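Local coordinates for type I site-specific restriction-modification system, R (Restriction) subunit (Vibrio vulnificus, PDB 3H1T), which is the putative motor and nuclease subunit of a type I restriction enzyme, probably using ATP hydrolysis to translocate DNA before cleavage, at residues A89-A93 / Q106-A111; R226-T230 / D301-L305; Y82-F86 / L167-H173; R200-T204 / Y352-Y358. The contacts are given in a common frame with arbitrary orientation. Numbering follows the deposited sequence.

Interaction 1 of 4, residues A89-A93 / Q106-A111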
loop_
_atom_site.group_PDB
_atom_site.type_symbol
_atom_site.label_atom_id
_atom_site.label_comp_id
_atom_site.label_asym_id
_atom_site.label_seq_id
_atom_site.Cartn_x
_atom_site.Cartn_y
_atom_site.Cartn_z
ATOM N N ALA A 89 -17.346 5.704 14.946
ATOM C CA ALA A 89 -16.797 5.762 16.308
ATOM C C ALA A 89 -16.268 4.422 16.814
ATOM O O ALA A 89 -16.493 3.374 16.211
ATOM C CB ALA A 89 -17.844 6.308 17.295
ATOM N N VAL A 90 -15.573 4.456 17.941
ATOM C CA VAL A 90 -15.029 3.229 18.498
ATOM C C VAL A 90 -15.110 3.227 20.026
ATOM O O VAL A 90 -15.019 4.279 20.661
ATOM C CB VAL A 90 -13.563 3.028 17.996
ATOM C CG1 VAL A 90 -12.634 4.069 18.605
ATOM C CG2 VAL A 90 -13.112 1.611 18.285
ATOM N N VAL A 91 -15.294 2.048 20.607
ATOM C CA VAL A 91 -15.426 1.932 22.050
ATOM C C VAL A 91 -14.480 0.930 22.705
ATOM O O VAL A 91 -14.283 -0.176 22.211
ATOM C CB VAL A 91 -16.872 1.495 22.437
ATOM C CG1 VAL A 91 -17.046 1.514 23.959
ATOM C CG2 VAL A 91 -17.877 2.412 21.774
ATOM N N GLU A 92 -13.904 1.315 23.832
ATOM C CA GLU A 92 -13.038 0.421 24.582
ATOM C C GLU A 92 -13.826 0.100 25.852
ATOM O O GLU A 92 -14.161 0.997 26.620
ATOM C CB GLU A 92 -11.710 1.105 24.936
ATOM C CG GLU A 92 -10.439 0.440 24.395
ATOM C CD GLU A 92 -10.258 -1.018 24.815
ATOM O OE1 GLU A 92 -10.071 -1.290 26.021
ATOM O OE2 GLU A 92 -10.298 -1.892 23.922
ATOM N N ALA A 93 -14.141 -1.167 26.070
ATOM C CA ALA A 93 -14.898 -1.528 27.257
ATOM C C ALA A 93 -13.953 -2.105 28.290
ATOM O O ALA A 93 -12.877 -2.594 27.955
ATOM C CB ALA A 93 -15.992 -2.543 26.904
ATOM N N GLN A 106 -6.245 3.971 24.939
ATOM C CA GLN A 106 -6.358 2.813 24.051
ATOM C C GLN A 106 -7.449 3.035 22.999
ATOM O O GLN A 106 -7.309 2.640 21.845
ATOM C CB GLN A 106 -6.675 1.539 24.846
ATOM C CG GLN A 106 -6.871 0.290 23.964
ATOM C CD GLN A 106 -5.647 -0.039 23.113
ATOM O OE1 GLN A 106 -4.599 -0.430 23.635
ATOM N NE2 GLN A 106 -5.776 0.127 21.796
ATOM N N ALA A 107 -8.548 3.654 23.414
ATOM C CA ALA A 107 -9.652 3.930 22.507
ATOM C C ALA A 107 -9.254 5.014 21.516
ATOM O O ALA A 107 -9.620 4.957 20.347
ATOM C CB ALA A 107 -10.884 4.362 23.288
ATOM N N LYS A 108 -8.509 6.007 21.991
ATOM C CA LYS A 108 -8.042 7.093 21.133
ATOM C C LYS A 108 -7.085 6.534 20.073
ATOM O O LYS A 108 -7.081 6.968 18.927
ATOM C CB LYS A 108 -7.316 8.164 21.964
ATOM C CG LYS A 108 -8.249 9.088 22.738
ATOM C CD LYS A 108 -7.513 10.102 23.607
ATOM C CE LYS A 108 -6.424 10.850 22.850
ATOM N NZ LYS A 108 -6.161 12.200 23.424
ATOM N N ASP A 109 -6.282 5.552 20.472
ATOM C CA ASP A 109 -5.325 4.933 19.567
ATOM C C ASP A 109 -6.016 4.185 18.427
ATOM O O ASP A 109 -5.503 4.162 17.316
ATOM C CB ASP A 109 -4.406 3.974 20.335
ATOM C CG ASP A 109 -3.029 3.845 19.699
ATOM O OD1 ASP A 109 -2.238 4.807 19.766
ATOM O OD2 ASP A 109 -2.734 2.772 19.131
ATOM N N TYR A 110 -7.167 3.574 18.700
ATOM C CA TYR A 110 -7.907 2.839 17.676
ATOM C C TYR A 110 -8.618 3.814 16.751
ATOM O O TYR A 110 -8.802 3.552 15.560
ATOM C CB TYR A 110 -8.960 1.917 18.302
ATOM C CG TYR A 110 -8.441 0.649 18.939
ATOM C CD1 TYR A 110 -7.681 -0.266 18.212
ATOM C CD2 TYR A 110 -8.749 0.344 20.261
ATOM C CE1 TYR A 110 -7.232 -1.463 18.791
ATOM C CE2 TYR A 110 -8.312 -0.844 20.851
ATOM C CZ TYR A 110 -7.552 -1.743 20.109
ATOM O OH TYR A 110 -7.101 -2.902 20.702
ATOM N N ALA A 111 -9.040 4.930 17.328
ATOM C CA ALA A 111 -9.729 5.967 16.588
ATOM C C ALA A 111 -8.760 6.520 15.568
ATOM O O ALA A 111 -9.070 6.638 14.389
ATOM C CB ALA A 111 -10.173 7.063 17.531
#
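This is a strand-against-helix contact within a beta-alpha-beta unit of the N-terminal domain: strand 86-93 gives way, after a connecting loop, to helix 104-114, which leads into strand 118-122. Over the segments 89-93 and 106-111 the axes come within 7.7 Å and run roughly antiparallel, at 152°, so the helix returns along the strand it follows. Val-90 and Glu-92 direct their CA-to-CB bonds toward the helix, whereas those of Ala-89 and Val-91 point away. The helix meets them with Gln-106, Ala-107, Tyr-110 and Ala-111, the repeat of a single helical face. Small alanines allow close approach: the CA atoms of Glu-92 and Ala-107 are 5.3 Å apart, and Glu-92 CB touches Ala-107 CB at 3.7 Å. Val-90 fits over the next turn, with CG1 4.0 Å from Ala-111 CB and CG2 4.2 Å from Tyr-110 CB. The two segments meet by van der Waals packing, mostly of aliphatic carbons. Glu-92, with Asp-77 on the adjoining strand and Lys-94 just beyond, is consistent with the D...ExK signature of restriction-type nucleases, which type I R subunits carry at their N-terminal end. The aliphatic part of Glu-92 lies against the helix, its CG 3.6 Å from Gln-106 CG, while its OE2 sits near the ring plane of Tyr-110, 3.8 Å from CE2.

Interaction 2 of 4, residues R226-T230 / D301-L305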
loop_
_atom_site.group_PDB
_atom_site.type_symbol
_atom_site.label_atom_id
_atom_site.label_comp_id
_atom_site.label_asym_id
_atom_site.label_seq_id
_atom_site.Cartn_x
_atom_site.Cartn_y
_atom_site.Cartn_z
ATOM N N ARG A 226 -24.108 10.512 -8.817
ATOM C CA ARG A 226 -24.370 11.592 -9.759
ATOM C C ARG A 226 -23.671 12.882 -9.320
ATOM O O ARG A 226 -24.196 13.980 -9.526
ATOM C CB ARG A 226 -25.877 11.866 -9.895
ATOM C CG ARG A 226 -26.739 10.649 -10.210
ATOM C CD ARG A 226 -26.158 9.817 -11.347
ATOM N NE ARG A 226 -27.202 9.139 -12.117
ATOM C CZ ARG A 226 -28.105 9.784 -12.856
ATOM N NH1 ARG A 226 -28.084 11.112 -12.917
ATOM N NH2 ARG A 226 -29.028 9.105 -13.531
ATOM N N TRP A 227 -22.495 12.754 -8.706
ATOM C CA TRP A 227 -21.719 13.916 -8.276
ATOM C C TRP A 227 -20.979 14.505 -9.472
ATOM O O TRP A 227 -20.635 13.790 -10.417
ATOM C CB TRP A 227 -20.668 13.537 -7.211
ATOM C CG TRP A 227 -19.550 14.575 -7.098
ATOM C CD1 TRP A 227 -19.569 15.727 -6.357
ATOM C CD2 TRP A 227 -18.360 14.641 -7.904
ATOM N NE1 TRP A 227 -18.476 16.510 -6.662
ATOM C CE2 TRP A 227 -17.722 15.870 -7.611
ATOM C CE3 TRP A 227 -17.778 13.784 -8.853
ATOM C CZ2 TRP A 227 -16.540 16.267 -8.236
ATOM C CZ3 TRP A 227 -16.599 14.179 -9.474
ATOM C CH2 TRP A 227 -15.995 15.414 -9.160
ATOM N N ASN A 228 -20.714 15.805 -9.429
ATOM C CA ASN A 228 -19.957 16.438 -10.492
ATOM C C ASN A 228 -19.638 17.888 -10.173
ATOM O O ASN A 228 -20.195 18.467 -9.239
ATOM C CB ASN A 228 -20.669 16.311 -11.855
ATOM C CG ASN A 228 -21.960 17.116 -11.947
ATOM O OD1 ASN A 228 -22.225 17.744 -12.975
ATOM N ND2 ASN A 228 -22.785 17.079 -10.890
ATOM N N ARG A 229 -18.709 18.453 -10.935
ATOM C CA ARG A 229 -18.263 19.834 -10.768
ATOM C C ARG A 229 -19.343 20.922 -10.820
ATOM O O ARG A 229 -19.316 21.884 -10.032
ATOM C CB ARG A 229 -17.227 20.171 -11.835
ATOM C CG ARG A 229 -15.893 19.470 -11.711
ATOM C CD ARG A 229 -14.818 20.479 -12.069
ATOM N NE ARG A 229 -15.185 21.211 -13.277
ATOM C CZ ARG A 229 -14.700 20.947 -14.486
ATOM N NH1 ARG A 229 -13.816 19.969 -14.648
ATOM N NH2 ARG A 229 -15.110 21.652 -15.536
ATOM N N THR A 230 -20.280 20.790 -11.755
ATOM C CA THR A 230 -21.325 21.797 -11.915
ATOM C C THR A 230 -22.521 21.636 -10.980
ATOM O O THR A 230 -23.187 22.618 -10.631
ATOM C CB THR A 230 -21.808 21.826 -13.368
ATOM O OG1 THR A 230 -22.354 20.545 -13.726
ATOM C CG2 THR A 230 -20.639 22.142 -14.287
ATOM N N ASP A 301 -12.660 21.559 -19.579
ATOM C CA ASP A 301 -13.674 21.179 -18.609
ATOM C C ASP A 301 -14.445 19.917 -18.958
ATOM O O ASP A 301 -15.617 19.780 -18.589
ATOM C CB ASP A 301 -14.649 22.339 -18.425
ATOM C CG ASP A 301 -15.291 22.771 -19.735
ATOM O OD1 ASP A 301 -14.552 22.968 -20.730
ATOM O OD2 ASP A 301 -16.532 22.927 -19.766
ATOM N N PHE A 302 -13.803 18.989 -19.659
ATOM C CA PHE A 302 -14.481 17.745 -20.008
ATOM C C PHE A 302 -14.715 16.965 -18.716
ATOM O O PHE A 302 -15.855 16.840 -18.252
ATOM C CB PHE A 302 -13.628 16.917 -20.975
ATOM C CG PHE A 302 -14.345 15.724 -21.559
ATOM C CD1 PHE A 302 -15.477 15.898 -22.351
ATOM C CD2 PHE A 302 -13.884 14.426 -21.327
ATOM C CE1 PHE A 302 -16.136 14.797 -22.907
ATOM C CE2 PHE A 302 -14.534 13.314 -21.874
ATOM C CZ PHE A 302 -15.660 13.496 -22.664
ATOM N N PHE A 303 -13.623 16.472 -18.123
ATOM C CA PHE A 303 -13.657 15.674 -16.888
ATOM C C PHE A 303 -14.001 16.416 -15.594
ATOM O O PHE A 303 -13.686 17.597 -15.424
ATOM C CB PHE A 303 -12.308 14.987 -16.674
ATOM C CG PHE A 303 -11.809 14.226 -17.861
ATOM C CD1 PHE A 303 -11.029 14.858 -18.816
ATOM C CD2 PHE A 303 -12.086 12.871 -18.010
ATOM C CE1 PHE A 303 -10.524 14.156 -19.909
ATOM C CE2 PHE A 303 -11.583 12.156 -19.099
ATOM C CZ PHE A 303 -10.797 12.806 -20.051
ATOM N N ASP A 304 -14.637 15.703 -14.670
ATOM C CA ASP A 304 -14.979 16.282 -13.375
ATOM C C ASP A 304 -13.882 15.846 -12.402
ATOM O O ASP A 304 -13.596 16.512 -11.394
ATOM C CB ASP A 304 -16.329 15.752 -12.875
ATOM C CG ASP A 304 -17.472 16.049 -13.835
ATOM O OD1 ASP A 304 -17.573 15.371 -14.881
ATOM O OD2 ASP A 304 -18.274 16.960 -13.537
ATOM N N LEU A 305 -13.270 14.716 -12.734
ATOM C CA LEU A 305 -12.242 14.119 -11.913
ATOM C C LEU A 305 -11.211 13.327 -12.704
ATOM O O LEU A 305 -11.524 12.682 -13.707
ATOM C CB LEU A 305 -12.887 13.181 -10.897
ATOM C CG LEU A 305 -11.919 12.470 -9.951
ATOM C CD1 LEU A 305 -11.310 13.511 -9.034
ATOM C CD2 LEU A 305 -12.655 11.404 -9.134
#
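Arg-229 stretches its side chain across the backbone of Phe-303 and Asp-304, losing 92 Å² of surface to segment 301-305 while Asp-304 loses 95 Å² in return. The guanidinium reaches the loop, with NH2 of Arg-229 3.0 Å from CB of Asp-301 and NH1 only 2.5 Å from O of Phe-303, although the angle of this last pair is too poor for a hydrogen bond. What fastens the loops is the carboxylate of Asp-304. Its OD2 accepts a hydrogen bond from the main-chain N of Arg-229 (3.0 Å, 154°), and its OD1 accepts one from the backbone N of Arg-237, so one buried acid holds two points of the chain between helix 211-224 and strand 238-242. Beside this carboxylate, the indole of Trp-227 turns its edge to the chain, CH2 of Trp-227 3.5 Å from O of Asp-304 and CZ3 of Trp-227 4.1 Å from CB of Leu-305. Arg-226, with positive phi, closes helix 211-224 in a Schellman motif and turns the chain toward this contact. Leu-305 begins strand 305-308, which runs between strands 238-242 and 333-338. Both loops therefore gather at the N-terminal ends of parallel strands, the end of the sheet remote from the nucleotide-binding loops in the alternating helix-and-strand layout of a RecA-like P-loop NTPase domain.

Interaction 3 of 4, residues Y82-F86 / L167-H173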
loop_
_atom_site.group_PDB
_atom_site.type_symbol
_atom_site.label_atom_id
_atom_site.label_comp_id
_atom_site.label_asym_id
_atom_site.label_seq_id
_atom_site.Cartn_x
_atom_site.Cartn_y
_atom_site.Cartn_z
ATOM N N TYR A 82 -22.111 4.375 11.232
ATOM C CA TYR A 82 -23.259 5.227 10.965
ATOM C C TYR A 82 -24.071 4.537 9.877
ATOM O O TYR A 82 -25.300 4.472 9.919
ATOM C CB TYR A 82 -22.824 6.591 10.461
ATOM C CG TYR A 82 -24.013 7.426 10.097
ATOM C CD1 TYR A 82 -24.949 7.781 11.066
ATOM C CD2 TYR A 82 -24.222 7.841 8.786
ATOM C CE1 TYR A 82 -26.066 8.536 10.740
ATOM C CE2 TYR A 82 -25.336 8.594 8.446
ATOM C CZ TYR A 82 -26.255 8.941 9.427
ATOM O OH TYR A 82 -27.353 9.697 9.094
ATOM N N THR A 83 -23.333 4.021 8.907
ATOM C CA THR A 83 -23.875 3.307 7.773
ATOM C C THR A 83 -23.031 2.042 7.633
ATOM O O THR A 83 -22.025 1.881 8.336
ATOM C CB THR A 83 -23.812 4.205 6.525
ATOM O OG1 THR A 83 -25.102 4.789 6.316
ATOM C CG2 THR A 83 -23.408 3.451 5.308
ATOM N N ARG A 84 -23.463 1.127 6.774
ATOM C CA ARG A 84 -22.756 -0.124 6.573
ATOM C C ARG A 84 -21.350 0.172 6.097
ATOM O O ARG A 84 -20.387 -0.375 6.626
ATOM C CB ARG A 84 -23.478 -1.013 5.549
ATOM C CG ARG A 84 -22.931 -2.442 5.499
ATOM C CD ARG A 84 -22.532 -2.863 4.097
ATOM N NE ARG A 84 -23.660 -3.301 3.275
ATOM C CZ ARG A 84 -23.619 -3.324 1.947
ATOM N NH1 ARG A 84 -22.521 -2.925 1.329
ATOM N NH2 ARG A 84 -24.654 -3.755 1.235
ATOM N N ASP A 85 -21.242 1.058 5.110
ATOM C CA ASP A 85 -19.963 1.441 4.536
ATOM C C ASP A 85 -19.430 2.732 5.126
ATOM O O ASP A 85 -18.604 3.401 4.503
ATOM C CB ASP A 85 -20.095 1.602 3.018
ATOM C CG ASP A 85 -20.400 0.297 2.317
ATOM O OD1 ASP A 85 -19.803 -0.725 2.708
ATOM O OD2 ASP A 85 -21.220 0.288 1.372
ATOM N N PHE A 86 -19.895 3.079 6.323
ATOM C CA PHE A 86 -19.432 4.316 6.945
ATOM C C PHE A 86 -19.239 4.265 8.464
ATOM O O PHE A 86 -20.112 4.678 9.231
ATOM C CB PHE A 86 -20.372 5.466 6.554
ATOM C CG PHE A 86 -19.790 6.839 6.776
ATOM C CD1 PHE A 86 -19.892 7.469 8.015
ATOM C CD2 PHE A 86 -19.155 7.515 5.737
ATOM C CE1 PHE A 86 -19.374 8.745 8.204
ATOM C CE2 PHE A 86 -18.639 8.792 5.922
ATOM C CZ PHE A 86 -18.750 9.404 7.153
ATOM N N LEU A 167 -21.395 11.514 0.108
ATOM C CA LEU A 167 -20.557 11.113 1.224
ATOM C C LEU A 167 -20.907 9.713 1.694
ATOM O O LEU A 167 -20.024 8.962 2.103
ATOM C CB LEU A 167 -20.717 12.079 2.395
ATOM C CG LEU A 167 -19.683 11.866 3.511
ATOM C CD1 LEU A 167 -18.409 12.574 3.106
ATOM C CD2 LEU A 167 -20.171 12.426 4.840
ATOM N N LEU A 168 -22.191 9.361 1.625
ATOM C CA LEU A 168 -22.643 8.046 2.073
ATOM C C LEU A 168 -22.886 7.059 0.940
ATOM O O LEU A 168 -23.318 5.933 1.186
ATOM C CB LEU A 168 -23.921 8.164 2.901
ATOM C CG LEU A 168 -23.914 9.050 4.154
ATOM C CD1 LEU A 168 -25.287 9.000 4.817
ATOM C CD2 LEU A 168 -22.825 8.594 5.123
ATOM N N SER A 169 -22.618 7.471 -0.295
ATOM C CA SER A 169 -22.807 6.594 -1.453
ATOM C C SER A 169 -22.109 5.262 -1.176
ATOM O O SER A 169 -20.924 5.237 -0.881
ATOM C CB SER A 169 -22.224 7.282 -2.697
ATOM O OG SER A 169 -22.318 6.470 -3.854
ATOM N N PRO A 170 -22.843 4.137 -1.271
ATOM C CA PRO A 170 -22.347 2.774 -1.031
ATOM C C PRO A 170 -21.151 2.323 -1.857
ATOM O O PRO A 170 -20.979 2.747 -3.001
ATOM C CB PRO A 170 -23.591 1.903 -1.289
ATOM C CG PRO A 170 -24.740 2.825 -0.937
ATOM C CD PRO A 170 -24.278 4.104 -1.617
ATOM N N TYR A 171 -20.305 1.489 -1.256
ATOM C CA TYR A 171 -19.171 0.931 -1.962
ATOM C C TYR A 171 -19.807 -0.078 -2.892
ATOM O O TYR A 171 -21.020 -0.323 -2.852
ATOM C CB TYR A 171 -18.213 0.144 -1.036
ATOM C CG TYR A 171 -17.403 0.937 -0.055
ATOM C CD1 TYR A 171 -17.014 2.247 -0.327
ATOM C CD2 TYR A 171 -16.990 0.362 1.133
ATOM C CE1 TYR A 171 -16.226 2.972 0.575
ATOM C CE2 TYR A 171 -16.205 1.070 2.042
ATOM C CZ TYR A 171 -15.829 2.373 1.759
ATOM O OH TYR A 171 -15.083 3.070 2.676
ATOM N N HIS A 172 -18.975 -0.682 -3.719
ATOM C CA HIS A 172 -19.440 -1.716 -4.605
ATOM C C HIS A 172 -18.922 -2.964 -3.889
ATOM O O HIS A 172 -17.709 -3.131 -3.735
ATOM C CB HIS A 172 -18.816 -1.544 -5.978
ATOM C CG HIS A 172 -19.216 -2.610 -6.943
ATOM N ND1 HIS A 172 -18.560 -3.818 -7.031
ATOM C CD2 HIS A 172 -20.248 -2.676 -7.817
ATOM C CE1 HIS A 172 -19.171 -4.584 -7.915
ATOM N NE2 HIS A 172 -20.199 -3.915 -8.407
ATOM N N HIS A 173 -19.821 -3.841 -3.435
ATOM C CA HIS A 173 -19.392 -5.015 -2.674
ATOM C C HIS A 173 -19.431 -6.427 -3.235
ATOM O O HIS A 173 -20.040 -6.706 -4.263
ATOM C CB HIS A 173 -20.096 -5.042 -1.318
ATOM C CG HIS A 173 -19.464 -4.160 -0.292
ATOM N ND1 HIS A 173 -18.159 -4.318 0.122
ATOM C CD2 HIS A 173 -19.967 -3.131 0.426
ATOM C CE1 HIS A 173 -17.887 -3.422 1.055
ATOM N NE2 HIS A 173 -18.968 -2.690 1.257
#
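Asp-85, Leu-168 and Phe-86 carry most of this contact, which buries 426 Å² in all. Asp-85, in the type I turn from Thr-83 to Phe-86, is the polar anchor: its OD2 accepts a hydrogen bond from the main-chain N of Tyr-171 (3.0 Å), and its OD1 one from NE2 of His-173 (2.6 Å), though that imidazole is poorly ordered. Its CB also rests on the face of the Tyr-171 ring, 4.1 Å from the centroid. Leu-168 forms the apolar counterpart, wedged between two rings: CD2 of Leu-168 makes a CH-pi contact with the face of Phe-86, 4.0 Å from its centroid, and CD1 of Leu-168 meets CE2 of Tyr-82 at 3.7 Å. Phe-86 further packs its CE2 on CG of Leu-167, 4.0 Å away. The turn between strands 75-81 and 86-93 of the N-terminal sheet is so docked onto the linker before helix 181-195, where Tyr-171 OH bonds Asn-188, while helix 146-157 closes over Phe-86 and Leu-168.

Interaction 4 of 4, residues R200-T204 / Y352-Y358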
loop_
_atom_site.group_PDB
_atom_site.type_symbol
_atom_site.label_atom_id
_atom_site.label_comp_id
_atom_site.label_asym_id
_atom_site.label_seq_id
_atom_site.Cartn_x
_atom_site.Cartn_y
_atom_site.Cartn_z
ATOM N N ARG A 200 -7.131 19.434 -5.477
ATOM C CA ARG A 200 -5.822 18.807 -5.643
ATOM C C ARG A 200 -5.461 18.004 -4.375
ATOM O O ARG A 200 -5.053 18.602 -3.378
ATOM C CB ARG A 200 -4.801 19.948 -5.891
ATOM C CG ARG A 200 -3.574 19.660 -6.790
ATOM C CD ARG A 200 -3.826 19.892 -8.303
ATOM N NE ARG A 200 -3.649 21.275 -8.788
ATOM C CZ ARG A 200 -2.507 21.974 -8.759
ATOM N NH1 ARG A 200 -1.400 21.449 -8.252
ATOM N NH2 ARG A 200 -2.464 23.202 -9.275
ATOM N N SER A 201 -5.606 16.675 -4.388
ATOM C CA SER A 201 -5.277 15.865 -3.196
ATOM C C SER A 201 -4.268 14.730 -3.421
ATOM O O SER A 201 -4.216 14.124 -4.495
ATOM C CB SER A 201 -6.533 15.220 -2.588
ATOM O OG SER A 201 -7.653 16.082 -2.581
ATOM N N LEU A 202 -3.493 14.418 -2.387
ATOM C CA LEU A 202 -2.503 13.349 -2.490
ATOM C C LEU A 202 -2.733 12.202 -1.489
ATOM O O LEU A 202 -3.153 12.422 -0.345
ATOM C CB LEU A 202 -1.094 13.921 -2.294
ATOM C CG LEU A 202 0.067 12.963 -2.574
ATOM C CD1 LEU A 202 -0.045 12.422 -4.010
ATOM C CD2 LEU A 202 1.397 13.699 -2.368
ATOM N N ILE A 203 -2.465 10.975 -1.939
ATOM C CA ILE A 203 -2.600 9.781 -1.113
ATOM C C ILE A 203 -1.324 8.971 -1.269
ATOM O O ILE A 203 -0.915 8.677 -2.385
ATOM C CB ILE A 203 -3.752 8.887 -1.580
ATOM C CG1 ILE A 203 -5.037 9.699 -1.684
ATOM C CG2 ILE A 203 -3.927 7.742 -0.611
ATOM C CD1 ILE A 203 -6.150 8.988 -2.404
ATOM N N THR A 204 -0.692 8.620 -0.157
ATOM C CA THR A 204 0.522 7.823 -0.199
ATOM C C THR A 204 0.228 6.439 0.365
ATOM O O THR A 204 -0.224 6.294 1.503
ATOM C CB THR A 204 1.656 8.458 0.626
ATOM O OG1 THR A 204 1.846 9.810 0.208
ATOM C CG2 THR A 204 2.953 7.683 0.424
ATOM N N TYR A 352 3.039 20.062 -5.794
ATOM C CA TYR A 352 1.904 20.206 -6.691
ATOM C C TYR A 352 0.595 19.724 -6.064
ATOM O O TYR A 352 -0.403 20.435 -6.101
ATOM C CB TYR A 352 2.173 19.458 -8.000
ATOM C CG TYR A 352 1.093 19.622 -9.042
ATOM C CD1 TYR A 352 -0.030 18.793 -9.052
ATOM C CD2 TYR A 352 1.190 20.615 -10.018
ATOM C CE1 TYR A 352 -1.035 18.954 -10.014
ATOM C CE2 TYR A 352 0.197 20.790 -10.980
ATOM C CZ TYR A 352 -0.911 19.966 -10.975
ATOM O OH TYR A 352 -1.903 20.184 -11.907
ATOM N N PHE A 353 0.596 18.531 -5.465
ATOM C CA PHE A 353 -0.623 17.997 -4.858
ATOM C C PHE A 353 -0.803 18.366 -3.394
ATOM O O PHE A 353 -1.895 18.243 -2.853
ATOM C CB PHE A 353 -0.673 16.473 -5.006
ATOM C CG PHE A 353 -0.809 16.005 -6.423
ATOM C CD1 PHE A 353 -2.037 16.072 -7.083
ATOM C CD2 PHE A 353 0.288 15.473 -7.100
ATOM C CE1 PHE A 353 -2.169 15.608 -8.404
ATOM C CE2 PHE A 353 0.170 15.011 -8.415
ATOM C CZ PHE A 353 -1.064 15.078 -9.068
ATOM N N GLY A 354 0.264 18.816 -2.753
ATOM C CA GLY A 354 0.162 19.189 -1.355
ATOM C C GLY A 354 0.392 18.007 -0.436
ATOM O O GLY A 354 0.692 16.907 -0.895
ATOM N N ASN A 355 0.258 18.216 0.868
ATOM C CA ASN A 355 0.468 17.126 1.795
ATOM C C ASN A 355 -0.628 16.082 1.700
ATOM O O ASN A 355 -1.804 16.404 1.516
ATOM C CB ASN A 355 0.587 17.649 3.215
ATOM C CG ASN A 355 1.890 18.377 3.442
ATOM O OD1 ASN A 355 2.946 17.956 2.944
ATOM N ND2 ASN A 355 1.837 19.459 4.206
ATOM N N PRO A 356 -0.242 14.805 1.818
ATOM C CA PRO A 356 -1.154 13.662 1.745
ATOM C C PRO A 356 -2.328 13.712 2.719
ATOM O O PRO A 356 -2.180 14.151 3.857
ATOM C CB PRO A 356 -0.224 12.472 1.996
ATOM C CG PRO A 356 0.848 13.060 2.900
ATOM C CD PRO A 356 1.112 14.381 2.227
ATOM N N ILE A 357 -3.496 13.275 2.258
ATOM C CA ILE A 357 -4.686 13.246 3.107
ATOM C C ILE A 357 -4.656 11.977 3.963
ATOM O O ILE A 357 -5.364 11.851 4.960
ATOM C CB ILE A 357 -5.981 13.340 2.242
ATOM C CG1 ILE A 357 -6.016 12.261 1.162
ATOM C CG2 ILE A 357 -6.024 14.691 1.556
ATOM C CD1 ILE A 357 -6.488 10.929 1.633
ATOM N N TYR A 358 -3.795 11.048 3.556
ATOM C CA TYR A 358 -3.601 9.788 4.248
ATOM C C TYR A 358 -2.324 9.105 3.762
ATOM O O TYR A 358 -1.956 9.209 2.587
ATOM C CB TYR A 358 -4.800 8.861 4.019
ATOM C CG TYR A 358 -4.733 7.572 4.803
ATOM C CD1 TYR A 358 -4.670 7.586 6.194
ATOM C CD2 TYR A 358 -4.718 6.340 4.160
ATOM C CE1 TYR A 358 -4.606 6.399 6.927
ATOM C CE2 TYR A 358 -4.646 5.146 4.880
ATOM C CZ TYR A 358 -4.594 5.183 6.264
ATOM O OH TYR A 358 -4.551 4.012 6.979
HETATM O O HOH W 1 -3.365 16.641 -0.608
#
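Tyr-352, at the end of helix 347-352, opens the second segment with a cation-pi stack: the guanidinium of Arg-200 lies flat on its ring, CZ of Arg-200 3.6 Å from the centroid and the planes 26° apart. Phe-353 follows, its CB packing on CB of Leu-202 at 3.7 Å. Gly-354 leaves the helix with a phi of 88°, and at these backbone angles a CB would jam against the preceding carbonyl. Its own O lies 3.6 Å from CD2 of Leu-202. A water fills the gap this turn leaves, accepting from N of Leu-202 (2.9 Å) and donating to O of Phe-353 (3.1 Å) and O of Asn-355 (2.6 Å). Pro-356 then brings its CA within 3.1 Å of O of Leu-202 in a CA-H...O contact. The same carbonyl receives the N of Ile-357 in a hydrogen bond of 2.8 Å, while CD1 of Ile-357 touches CG1 of Ile-203 at 3.8 Å. At Tyr-358, where strand 358-360 takes over at the edge of the parallel sheet, O accepts a hydrogen bond from N of Thr-204 (3.1 Å). Strand 200-205 leads directly into the sequence that matches the Walker A P-loop. The hydrogen bonds given by Ile-357 N and Thr-204 N, and those of the water, use main-chain atoms only, so backbone geometry sets the polar joint, while the side chains of Leu-202, Ile-203 and the Arg-200/Tyr-352 stack supply the packing.

The contacts span two domains and the junction between them. Interaction 1 lies within the N-terminal mixed sheet. Interaction 3, about 21 Å away between centres and adjoining it along strand 86-93, bridges the probable nuclease and motor parts, since 82-86 belongs to that sheet's strand connection and 167-173 leads into helix 181-195. Interactions 2 and 4, about 20 Å apart between centres, belong to the seven-stranded parallel sheet of the first P-loop domain: one at the start of strand 305-308, the other at the sheet's edge, between strands 200-205 and 358-360. Along the chain, interaction 3 brackets interaction 1, and then interaction 4 brackets interaction 2. None lies in the C-terminal helicase sheet.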